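PDB 2IBO: hypothetical protein SP2199 from Streptococcus pneumoniae TIGR4, which is of unknown function but belongs to the thiamine-binding protein family and so may bind thiamine or a related compound. Local coordinates for residues A3-Q8 against E51-L56. Numbering follows the deposited sequence.
Sequences ASIALQ and ELMRIL
I5 meets two side chains of the helix, each differently. With its CG1 branch beside the backbone N (chi1 -71°), it slides past L52 in the opposite direction, CG1 lying 3.6 Å from L52 CB and equally close to L52 CD1. It crosses M53, a selenomethionine, at about a right angle; the methyl CE lies against the CG1-CD1 end of I5, 3.3 Å from I5 CD1. M53 CB points neither toward the strand nor away from it; bends at chi2 and chi3 bring CE in. L52 CD1 also reaches toward the strand backbone, beside A3 O and 3.8 Å from A3 CB. Helix 49-64 here packs along strand 2-11, an inner strand of the four-stranded antiparallel sheet of a ferredoxin-like (beta-alpha-beta-beta-alpha-beta) fold; the axes of segments 3-8 and 51-56 run 19° from parallel and approach to 9.0 Å. A3, I5 and L7, every second residue, point toward the helix; S4 points away, its OG hydrogen-bonded to L45 O, and packs with A6 on F41 of a second subunit. Farther along, L7 and L56, both with CG anti to the backbone N, cross obliquely, L7 CD1 to L56 CD1 3.7 Å, while V25 of helix 16-31 packs against L7.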
loop_
_atom_site.group_PDB
_atom_site.type_symbol
_atom_site.label_atom_id
_atom_site.label_comp_id
_atom_site.label_asym_id
_atom_site.label_seq_id
_atom_site.Cartn_x
_atom_site.Cartn_y
_atom_site.Cartn_z
ATOM N N ALA A 3 -13.261 12.722 -4.006
ATOM C CA ALA A 3 -12.444 11.555 -3.712
ATOM C C ALA A 3 -11.461 11.236 -4.819
ATOM O O ALA A 3 -11.678 11.571 -5.976
ATOM C CB ALA A 3 -13.326 10.364 -3.462
ATOM N N SER A 4 -10.365 10.593 -4.452
ATOM C CA SER A 4 -9.365 10.208 -5.427
ATOM C C SER A 4 -9.025 8.757 -5.120
ATOM O O SER A 4 -8.934 8.370 -3.957
ATOM C CB SER A 4 -8.128 11.092 -5.318
ATOM O OG SER A 4 -7.330 10.971 -6.483
ATOM N N ILE A 5 -8.850 7.965 -6.172
ATOM C CA ILE A 5 -8.565 6.540 -6.074
ATOM C C ILE A 5 -7.365 6.223 -6.939
ATOM O O ILE A 5 -7.293 6.655 -8.087
ATOM C CB ILE A 5 -9.784 5.726 -6.595
ATOM C CG1 ILE A 5 -10.927 5.836 -5.596
ATOM C CG2 ILE A 5 -9.415 4.289 -6.883
ATOM C CD1 ILE A 5 -10.539 5.386 -4.221
ATOM N N ALA A 6 -6.412 5.484 -6.387
ATOM C CA ALA A 6 -5.229 5.087 -7.138
ATOM C C ALA A 6 -5.361 3.577 -7.246
ATOM O O ALA A 6 -5.571 2.892 -6.238
ATOM C CB ALA A 6 -3.978 5.470 -6.377
ATOM N N LEU A 7 -5.281 3.043 -8.457
ATOM C CA LEU A 7 -5.435 1.595 -8.623
ATOM C C LEU A 7 -4.254 0.920 -9.311
ATOM O O LEU A 7 -3.700 1.432 -10.300
ATOM C CB LEU A 7 -6.731 1.281 -9.400
ATOM C CG LEU A 7 -7.050 -0.195 -9.718
ATOM C CD1 LEU A 7 -7.357 -0.980 -8.411
ATOM C CD2 LEU A 7 -8.228 -0.262 -10.688
ATOM N N GLN A 8 -3.866 -0.220 -8.749
ATOM C CA GLN A 8 -2.782 -1.035 -9.283
ATOM C C GLN A 8 -3.260 -2.468 -9.250
ATOM O O GLN A 8 -3.601 -2.997 -8.190
ATOM C CB GLN A 8 -1.520 -0.938 -8.436
ATOM C CG GLN A 8 -0.457 -1.916 -8.887
ATOM C CD GLN A 8 0.811 -1.848 -8.059
ATOM O OE1 GLN A 8 1.861 -2.345 -8.479
ATOM N NE2 GLN A 8 0.724 -1.238 -6.872
ATOM N N GLU A 51 -19.069 7.477 -7.438
ATOM C CA GLU A 51 -18.693 6.978 -8.758
ATOM C C GLU A 51 -17.370 6.188 -8.740
ATOM O O GLU A 51 -17.243 5.163 -9.414
ATOM C CB GLU A 51 -18.615 8.140 -9.768
ATOM C CG GLU A 51 -17.340 8.993 -9.717
ATOM C CD GLU A 51 -17.365 10.175 -10.700
ATOM O OE1 GLU A 51 -18.017 11.201 -10.396
ATOM O OE2 GLU A 51 -16.736 10.076 -11.780
ATOM N N LEU A 52 -16.391 6.653 -7.967
ATOM C CA LEU A 52 -15.121 5.958 -7.905
ATOM C C LEU A 52 -15.292 4.585 -7.273
ATOM O O LEU A 52 -14.726 3.613 -7.761
ATOM C CB LEU A 52 -14.086 6.775 -7.132
ATOM C CG LEU A 52 -13.686 8.147 -7.705
ATOM C CD1 LEU A 52 -12.575 8.758 -6.851
ATOM C CD2 LEU A 52 -13.226 8.005 -9.140
HETATM N N MSE A 53 -16.074 4.483 -6.201
HETATM C CA MSE A 53 -16.282 3.173 -5.585
HETATM C C MSE A 53 -16.928 2.238 -6.598
HETATM O O MSE A 53 -16.576 1.054 -6.684
HETATM C CB MSE A 53 -17.144 3.285 -4.332
HETATM C CG MSE A 53 -16.419 3.914 -3.142
HETATM SE SE MSE A 53 -14.695 3.063 -2.720
HETATM C CE MSE A 53 -13.576 4.359 -3.579
ATOM N N ARG A 54 -17.858 2.779 -7.387
ATOM C CA ARG A 54 -18.541 2.004 -8.410
ATOM C C ARG A 54 -17.530 1.570 -9.476
ATOM O O ARG A 54 -17.475 0.398 -9.855
ATOM C CB ARG A 54 -19.645 2.844 -9.054
ATOM C CG ARG A 54 -20.549 2.068 -9.986
ATOM C CD ARG A 54 -21.286 2.988 -10.923
ATOM N NE ARG A 54 -20.437 3.422 -12.030
ATOM C CZ ARG A 54 -20.196 4.695 -12.333
ATOM N NH1 ARG A 54 -20.736 5.679 -11.612
ATOM N NH2 ARG A 54 -19.414 4.989 -13.365
ATOM N N ILE A 55 -16.726 2.517 -9.956
ATOM C CA ILE A 55 -15.734 2.219 -10.979
ATOM C C ILE A 55 -14.691 1.230 -10.464
ATOM O O ILE A 55 -14.276 0.327 -11.189
ATOM C CB ILE A 55 -15.053 3.517 -11.478
ATOM C CG1 ILE A 55 -16.108 4.404 -12.176
ATOM C CG2 ILE A 55 -13.915 3.193 -12.433
ATOM C CD1 ILE A 55 -15.563 5.692 -12.772
ATOM N N LEU A 56 -14.283 1.386 -9.205
ATOM C CA LEU A 56 -13.293 0.488 -8.605
ATOM C C LEU A 56 -13.818 -0.940 -8.634
ATOM O O LEU A 56 -13.117 -1.855 -9.073
ATOM C CB LEU A 56 -12.993 0.892 -7.151
ATOM C CG LEU A 56 -12.070 -0.028 -6.319
ATOM C CD1 LEU A 56 -10.701 -0.181 -6.997
ATOM C CD2 LEU A 56 -11.900 0.543 -4.921
#